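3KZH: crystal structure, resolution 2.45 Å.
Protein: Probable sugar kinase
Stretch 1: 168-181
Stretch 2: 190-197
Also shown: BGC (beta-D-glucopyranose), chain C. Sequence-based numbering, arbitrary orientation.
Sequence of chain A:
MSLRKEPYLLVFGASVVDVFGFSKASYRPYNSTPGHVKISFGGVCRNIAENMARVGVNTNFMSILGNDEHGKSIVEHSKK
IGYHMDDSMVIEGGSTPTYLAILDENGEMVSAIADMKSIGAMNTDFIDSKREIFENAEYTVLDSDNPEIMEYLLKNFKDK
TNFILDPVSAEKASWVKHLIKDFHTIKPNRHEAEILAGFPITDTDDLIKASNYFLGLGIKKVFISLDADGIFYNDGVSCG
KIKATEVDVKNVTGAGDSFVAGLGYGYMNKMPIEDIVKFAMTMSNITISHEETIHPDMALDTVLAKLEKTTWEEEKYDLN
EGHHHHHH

Stretch 1, residues 168-181: VSAEKASWVKHLIK
Stretch 2, residues 190-197: RHEAEILA

L196 lies at the apolar centre of the contact between stretch 168-181 and helix 190-197. Its CA-to-CB bond points sideways, but the m,t rotamer (chi1 -64°, chi2 171°) carries CD2 to 3.4 Å from A173 O, 3.8 Å from I180 CG2 and 4.2 Å from A173 CB. A173 and I180 (chi1 64°, chi2 173°) both direct CA-to-CB toward the helix. I195, m,m, with its CA-to-CB bond toward stretch 168-181, packs CG1 3.9 Å from A170 CB, while its CG2 lies 3.7 Å from A170 O and 3.8 Å from S174 CB. Small side chains at A170 and A173 accompany a close approach: the axis of the weakly bonded helix at about 170-174 comes within 8.7 Å of the 190-197 axis, the two running in nearly the same direction (crossing angle -22°). In register, A170 CA is 4.6 Å from E192 CA, S174 CA 6.2 Å from I195 CA and K177 CA 5.4 Å from L196 CA.

At the N-terminal end, A170 CB sits 3.6 Å from H191 CD2, and H191 (chi1 -155°) donates from ND1 to E194 OE2 at 2.8 Å. S169, chi1 76°, caps the first helix: its OG accepts from K172 N at 3.1 Å. E192 (chi1 -67°, chi2 165°) brings OE2 to 3.5 Å from S169 N, too poorly angled for a hydrogen bond. Beside it, V168 (phi/psi 64/-54) accepts from glucose O2 through its O at 2.8 Å.

No direct hydrogen bond joins the stretches; water completes the polar edge. K177, all t, reaches across the last turn of stretch 190-197, its CD 3.6 Å from I195 O. K177 NZ donates to the O of water 3 at 2.7 Å and of water 2 at 2.9 Å; water 3 donates to I195 O at 3.1 Å and water 2 to A197 O at 3.0 Å.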

ATOM      1  N   VAL A 168       3.606 -19.014 -18.978  1.00 27.86           N
ATOM      2  CA  VAL A 168       4.490 -17.970 -18.395  1.00 31.08           C
ATOM      3  C   VAL A 168       5.895 -17.806 -19.045  1.00 30.95           C
ATOM      4  O   VAL A 168       6.271 -16.693 -19.433  1.00 29.98           O
ATOM      5  CB  VAL A 168       4.558 -18.062 -16.815  1.00 32.41           C
ATOM      6  CG1 VAL A 168       5.432 -16.958 -16.217  1.00 32.26           C
ATOM      7  CG2 VAL A 168       3.154 -17.949 -16.233  1.00 34.36           C
ATOM      8  N   SER A 169       6.653 -18.900 -19.142  1.00 31.04           N
ATOM      9  CA  SER A 169       7.992 -18.910 -19.740  1.00 33.61           C
ATOM     10  C   SER A 169       8.312 -20.296 -20.290  1.00 34.40           C
ATOM     11  O   SER A 169       7.644 -21.272 -19.946  1.00 31.46           O
ATOM     12  CB  SER A 169       9.066 -18.506 -18.713  1.00 33.99           C
ATOM     13  OG  SER A 169       9.348 -19.553 -17.794  1.00 33.76           O
ATOM     14  N   ALA A 170       9.344 -20.366 -21.137  1.00 37.48           N
ATOM     15  CA  ALA A 170       9.816 -21.621 -21.746  1.00 40.72           C
ATOM     16  C   ALA A 170      10.408 -22.580 -20.713  1.00 42.35           C
ATOM     17  O   ALA A 170      10.249 -23.802 -20.817  1.00 43.23           O
ATOM     18  CB  ALA A 170      10.838 -21.321 -22.801  1.00 40.21           C
ATOM     19  N   GLU A 171      11.067 -21.999 -19.709  1.00 43.63           N
ATOM     20  CA  GLU A 171      11.698 -22.729 -18.617  1.00 45.42           C
ATOM     21  C   GLU A 171      10.610 -23.369 -17.760  1.00 45.29           C
ATOM     22  O   GLU A 171      10.679 -24.554 -17.468  1.00 45.81           O
ATOM     23  CB  GLU A 171      12.563 -21.768 -17.783  1.00 47.17           C
ATOM     24  CG  GLU A 171      13.609 -22.418 -16.862  1.00 51.28           C
ATOM     25  CD  GLU A 171      13.078 -22.765 -15.473  1.00 53.72           C
ATOM     26  OE1 GLU A 171      12.483 -21.881 -14.815  1.00 55.81           O
ATOM     27  OE2 GLU A 171      13.255 -23.930 -15.047  1.00 54.59           O
ATOM     28  N   LYS A 172       9.596 -22.585 -17.399  1.00 45.34           N
ATOM     29  CA  LYS A 172       8.475 -23.057 -16.589  1.00 45.22           C
ATOM     30  C   LYS A 172       7.602 -24.073 -17.324  1.00 44.45           C
ATOM     31  O   LYS A 172       6.952 -24.900 -16.688  1.00 45.21           O
ATOM     32  CB  LYS A 172       7.623 -21.872 -16.134  1.00 45.39           C
ATOM     33  CG  LYS A 172       8.077 -21.219 -14.843  1.00 47.10           C
ATOM     34  CD  LYS A 172       7.741 -19.743 -14.859  1.00 48.87           C
ATOM     35  CE  LYS A 172       7.860 -19.094 -13.493  1.00 52.34           C
ATOM     36  NZ  LYS A 172       6.747 -19.495 -12.591  1.00 53.51           N
ATOM     37  N   ALA A 173       7.647 -24.032 -18.659  1.00 45.09           N
ATOM     38  CA  ALA A 173       6.878 -24.923 -19.540  1.00 45.02           C
ATOM     39  C   ALA A 173       7.375 -26.369 -19.605  1.00 44.38           C
ATOM     40  O   ALA A 173       6.580 -27.288 -19.815  1.00 43.64           O
ATOM     41  CB  ALA A 173       6.798 -24.332 -20.948  1.00 44.84           C
ATOM     42  N   SER A 174       8.679 -26.565 -19.408  1.00 45.50           N
ATOM     43  CA  SER A 174       9.296 -27.899 -19.429  1.00 46.64           C
ATOM     44  C   SER A 174       8.914 -28.737 -18.213  1.00 47.06           C
ATOM     45  O   SER A 174       8.910 -29.968 -18.274  1.00 46.85           O
ATOM     46  CB  SER A 174      10.824 -27.797 -19.547  1.00 47.06           C
ATOM     47  OG  SER A 174      11.392 -27.036 -18.495  1.00 49.16           O
ATOM     48  N   TRP A 175       8.541 -28.049 -17.136  1.00 47.39           N
ATOM     49  CA  TRP A 175       8.140 -28.683 -15.886  1.00 49.93           C
ATOM     50  C   TRP A 175       6.695 -29.159 -15.853  1.00 48.25           C
ATOM     51  O   TRP A 175       6.305 -29.889 -14.938  1.00 47.56           O
ATOM     52  CB  TRP A 175       8.419 -27.748 -14.697  1.00 55.80           C
ATOM     53  CG  TRP A 175       9.878 -27.459 -14.538  1.00 62.34           C
ATOM     54  CD1 TRP A 175      10.548 -26.368 -15.016  1.00 64.19           C
ATOM     55  CD2 TRP A 175      10.872 -28.330 -13.982  1.00 66.02           C
ATOM     56  NE1 TRP A 175      11.902 -26.513 -14.825  1.00 66.91           N
ATOM     57  CE2 TRP A 175      12.134 -27.708 -14.199  1.00 67.65           C
ATOM     58  CE3 TRP A 175      10.829 -29.590 -13.344  1.00 67.72           C
ATOM     59  CZ2 TRP A 175      13.349 -28.299 -13.782  1.00 68.48           C
ATOM     60  CZ3 TRP A 175      12.044 -30.183 -12.926  1.00 68.95           C
ATOM     61  CH2 TRP A 175      13.287 -29.534 -13.160  1.00 69.28           C
ATOM     62  N   VAL A 176       5.900 -28.724 -16.833  1.00 46.43           N
ATOM     63  CA  VAL A 176       4.484 -29.102 -16.921  1.00 44.79           C
ATOM     64  C   VAL A 176       4.156 -29.778 -18.253  1.00 44.15           C
ATOM     65  O   VAL A 176       2.986 -29.981 -18.581  1.00 43.82           O
ATOM     66  CB  VAL A 176       3.525 -27.876 -16.673  1.00 44.27           C
ATOM     67  CG1 VAL A 176       3.705 -27.334 -15.265  1.00 43.08           C
ATOM     68  CG2 VAL A 176       3.750 -26.764 -17.700  1.00 42.54           C
ATOM     69  N   LYS A 177       5.205 -30.159 -18.987  1.00 44.84           N
ATOM     70  CA  LYS A 177       5.097 -30.814 -20.296  1.00 44.53           C
ATOM     71  C   LYS A 177       4.379 -32.166 -20.244  1.00 44.97           C
ATOM     72  O   LYS A 177       3.641 -32.514 -21.167  1.00 45.29           O
ATOM     73  CB  LYS A 177       6.490 -30.970 -20.918  1.00 44.05           C
ATOM     74  CG  LYS A 177       6.485 -31.474 -22.351  1.00 47.15           C
ATOM     75  CD  LYS A 177       7.849 -31.954 -22.798  1.00 50.56           C
ATOM     76  CE  LYS A 177       7.717 -32.871 -24.005  1.00 50.75           C
ATOM     77  NZ  LYS A 177       9.043 -33.344 -24.483  1.00 52.32           N
ATOM     78  N   HIS A 178       4.572 -32.897 -19.146  1.00 44.89           N
ATOM     79  CA  HIS A 178       3.947 -34.211 -18.941  1.00 44.83           C
ATOM     80  C   HIS A 178       2.482 -34.096 -18.492  1.00 44.72           C
ATOM     81  O   HIS A 178       1.729 -35.077 -18.523  1.00 45.37           O
ATOM     82  CB  HIS A 178       4.760 -35.038 -17.918  1.00 44.40           C
ATOM     83  CG  HIS A 178       4.845 -34.418 -16.555  1.00 43.72           C
ATOM     84  ND1 HIS A 178       5.444 -33.199 -16.325  1.00 42.75           N
ATOM     85  CD2 HIS A 178       4.369 -34.837 -15.357  1.00 43.37           C
ATOM     86  CE1 HIS A 178       5.330 -32.890 -15.044  1.00 43.25           C
ATOM     87  NE2 HIS A 178       4.681 -33.865 -14.437  1.00 43.61           N
ATOM     88  N   LEU A 179       2.100 -32.884 -18.084  1.00 44.54           N
ATOM     89  CA  LEU A 179       0.756 -32.594 -17.590  1.00 43.52           C
ATOM     90  C   LEU A 179      -0.188 -31.899 -18.563  1.00 41.28           C
ATOM     91  O   LEU A 179      -1.401 -31.894 -18.325  1.00 42.28           O
ATOM     92  CB  LEU A 179       0.835 -31.755 -16.303  1.00 43.56           C
ATOM     93  CG  LEU A 179       1.453 -32.357 -15.041  1.00 44.37           C
ATOM     94  CD1 LEU A 179       1.609 -31.289 -13.969  1.00 44.01           C
ATOM     95  CD2 LEU A 179       0.627 -33.537 -14.545  1.00 44.87           C
ATOM     96  N   ILE A 180       0.337 -31.360 -19.666  1.00 38.95           N
ATOM     97  CA  ILE A 180      -0.495 -30.628 -20.633  1.00 37.75           C
ATOM     98  C   ILE A 180      -1.679 -31.333 -21.286  1.00 37.36           C
ATOM     99  O   ILE A 180      -2.667 -30.680 -21.622  1.00 36.46           O
ATOM    100  CB  ILE A 180       0.326 -29.904 -21.725  1.00 35.45           C
ATOM    101  CG1 ILE A 180       1.083 -30.898 -22.605  1.00 33.96           C
ATOM    102  CG2 ILE A 180       1.225 -28.873 -21.082  1.00 35.43           C
ATOM    103  CD1 ILE A 180       1.774 -30.265 -23.797  1.00 33.25           C
ATOM    104  N   LYS A 181      -1.603 -32.662 -21.380  1.00 37.54           N
ATOM    105  CA  LYS A 181      -2.646 -33.495 -21.985  1.00 37.86           C
ATOM    106  C   LYS A 181      -4.040 -33.371 -21.351  1.00 35.41           C
ATOM    107  O   LYS A 181      -5.047 -33.620 -22.013  1.00 33.45           O
ATOM    108  CB  LYS A 181      -2.208 -34.972 -22.011  1.00 40.10           C
ATOM    109  CG  LYS A 181      -1.962 -35.624 -20.644  1.00 43.21           C
ATOM    110  CD  LYS A 181      -1.632 -37.102 -20.795  1.00 45.59           C
ATOM    111  CE  LYS A 181      -1.395 -37.774 -19.446  1.00 48.44           C
ATOM    112  NZ  LYS A 181      -2.620 -37.825 -18.584  1.00 48.46           N
ATOM    113  N   ARG A 190       5.634 -19.028 -29.512  1.00 32.22           N
ATOM    114  CA  ARG A 190       6.438 -19.886 -30.393  1.00 37.31           C
ATOM    115  C   ARG A 190       7.420 -20.795 -29.638  1.00 39.14           C
ATOM    116  O   ARG A 190       7.286 -22.020 -29.713  1.00 38.10           O
ATOM    117  CB  ARG A 190       7.163 -19.056 -31.455  1.00 38.76           C
ATOM    118  CG  ARG A 190       7.828 -19.895 -32.546  1.00 43.92           C
ATOM    119  CD  ARG A 190       8.643 -19.055 -33.512  1.00 48.04           C
ATOM    120  NE  ARG A 190       7.801 -18.181 -34.328  1.00 53.44           N
ATOM    121  CZ  ARG A 190       7.467 -18.412 -35.598  1.00 57.20           C
ATOM    122  NH1 ARG A 190       7.897 -19.503 -36.230  1.00 59.31           N
ATOM    123  NH2 ARG A 190       6.712 -17.534 -36.248  1.00 58.08           N
ATOM    124  N   HIS A 191       8.279 -20.195 -28.808  1.00 40.97           N
ATOM    125  CA  HIS A 191       9.287 -20.926 -28.031  1.00 42.32           C
ATOM    126  C   HIS A 191       8.723 -21.887 -26.980  1.00 40.58           C
ATOM    127  O   HIS A 191       9.222 -22.997 -26.846  1.00 38.62           O
ATOM    128  CB  HIS A 191      10.307 -19.962 -27.406  1.00 47.01           C
ATOM    129  CG  HIS A 191      11.641 -20.592 -27.129  1.00 52.47           C
ATOM    130  ND1 HIS A 191      12.400 -21.192 -28.113  1.00 55.54           N
ATOM    131  CD2 HIS A 191      12.334 -20.748 -25.977  1.00 54.08           C
ATOM    132  CE1 HIS A 191      13.499 -21.693 -27.578  1.00 55.62           C
ATOM    133  NE2 HIS A 191      13.484 -21.438 -26.282  1.00 55.60           N
ATOM    134  N   GLU A 192       7.658 -21.482 -26.286  1.00 40.33           N
ATOM    135  CA  GLU A 192       7.015 -22.324 -25.264  1.00 39.57           C
ATOM    136  C   GLU A 192       6.341 -23.539 -25.910  1.00 39.71           C
ATOM    137  O   GLU A 192       6.282 -24.609 -25.306  1.00 39.26           O
ATOM    138  CB  GLU A 192       5.985 -21.530 -24.458  1.00 38.40           C
ATOM    139  CG  GLU A 192       6.543 -20.429 -23.570  1.00 38.24           C
ATOM    140  CD  GLU A 192       5.485 -19.441 -23.068  1.00 39.42           C
ATOM    141  OE1 GLU A 192       4.270 -19.669 -23.252  1.00 39.93           O
ATOM    142  OE2 GLU A 192       5.876 -18.407 -22.496  1.00 37.56           O
ATOM    143  N   ALA A 193       5.875 -23.369 -27.151  1.00 38.81           N
ATOM    144  CA  ALA A 193       5.229 -24.436 -27.925  1.00 38.09           C
ATOM    145  C   ALA A 193       6.254 -25.450 -28.427  1.00 37.96           C
ATOM    146  O   ALA A 193       5.929 -26.622 -28.594  1.00 34.92           O
ATOM    147  CB  ALA A 193       4.459 -23.850 -29.097  1.00 36.01           C
ATOM    148  N   GLU A 194       7.486 -24.984 -28.660  1.00 38.78           N
ATOM    149  CA  GLU A 194       8.593 -25.832 -29.106  1.00 40.53           C
ATOM    150  C   GLU A 194       9.018 -26.767 -27.980  1.00 40.32           C
ATOM    151  O   GLU A 194       9.271 -27.954 -28.209  1.00 39.39           O
ATOM    152  CB  GLU A 194       9.790 -24.982 -29.531  1.00 40.92           C
ATOM    153  CG  GLU A 194       9.532 -24.152 -30.761  1.00 42.90           C
ATOM    154  CD  GLU A 194      10.700 -23.287 -31.157  1.00 44.28           C
ATOM    155  OE1 GLU A 194      11.086 -23.339 -32.345  1.00 44.31           O
ATOM    156  OE2 GLU A 194      11.221 -22.550 -30.291  1.00 44.52           O
ATOM    157  N   ILE A 195       9.020 -26.223 -26.760  1.00 39.78           N
ATOM    158  CA  ILE A 195       9.387 -26.950 -25.548  1.00 40.87           C
ATOM    159  C   ILE A 195       8.343 -28.027 -25.258  1.00 41.48           C
ATOM    160  O   ILE A 195       8.697 -29.188 -25.014  1.00 42.23           O
ATOM    161  CB  ILE A 195       9.502 -26.000 -24.305  1.00 40.45           C
ATOM    162  CG1 ILE A 195      10.434 -24.811 -24.583  1.00 41.56           C
ATOM    163  CG2 ILE A 195       9.990 -26.761 -23.091  1.00 39.40           C
ATOM    164  CD1 ILE A 195      11.869 -25.144 -24.965  1.00 42.18           C
ATOM    165  N   LEU A 196       7.069 -27.640 -25.353  1.00 40.81           N
ATOM    166  CA  LEU A 196       5.939 -28.533 -25.104  1.00 41.05           C
ATOM    167  C   LEU A 196       5.744 -29.621 -26.173  1.00 41.28           C
ATOM    168  O   LEU A 196       5.283 -30.725 -25.861  1.00 40.55           O
ATOM    169  CB  LEU A 196       4.650 -27.725 -24.930  1.00 41.79           C
ATOM    170  CG  LEU A 196       4.460 -26.747 -23.769  1.00 42.55           C
ATOM    171  CD1 LEU A 196       3.193 -25.966 -24.002  1.00 41.77           C
ATOM    172  CD2 LEU A 196       4.427 -27.448 -22.425  1.00 43.10           C
ATOM    173  N   ALA A 197       6.097 -29.303 -27.419  1.00 41.15           N
ATOM    174  CA  ALA A 197       5.974 -30.243 -28.536  1.00 44.37           C
ATOM    175  C   ALA A 197       7.187 -31.165 -28.675  1.00 46.27           C
ATOM    176  O   ALA A 197       7.037 -32.355 -28.974  1.00 46.41           O
ATOM    177  CB  ALA A 197       5.721 -29.495 -29.840  1.00 43.19           C
TER
HETATM  178  C2  BGC C 329       4.232 -15.430 -22.322  1.00 59.36           C
HETATM  179  C3  BGC C 329       3.872 -14.152 -23.139  1.00 59.68           C
HETATM  180  C4  BGC C 329       2.943 -14.698 -24.302  1.00 58.73           C
HETATM  181  C5  BGC C 329       1.653 -15.446 -23.755  1.00 56.73           C
HETATM  182  C6  BGC C 329       0.757 -16.003 -24.785  1.00 51.56           C
HETATM  183  C1  BGC C 329       2.939 -16.037 -21.783  1.00 57.87           C
HETATM  184  O1  BGC C 329       3.221 -17.040 -21.108  1.00 56.55           O
HETATM  185  O2  BGC C 329       4.962 -15.090 -21.342  1.00 58.63           O
HETATM  186  O3  BGC C 329       5.003 -13.758 -23.600  1.00 62.10           O
HETATM  187  O4  BGC C 329       2.611 -13.677 -25.065  1.00 59.76           O
HETATM  188  O5  BGC C 329       2.044 -16.492 -22.897  1.00 58.11           O
HETATM  189  O   HOH W   1       3.982 -32.996 -24.489  1.00 48.05           O
HETATM  190  O   HOH W   2       7.839 -34.386 -26.941  1.00 55.38           O
HETATM  191  O   HOH W   3      10.785 -31.288 -24.155  1.00 57.33           O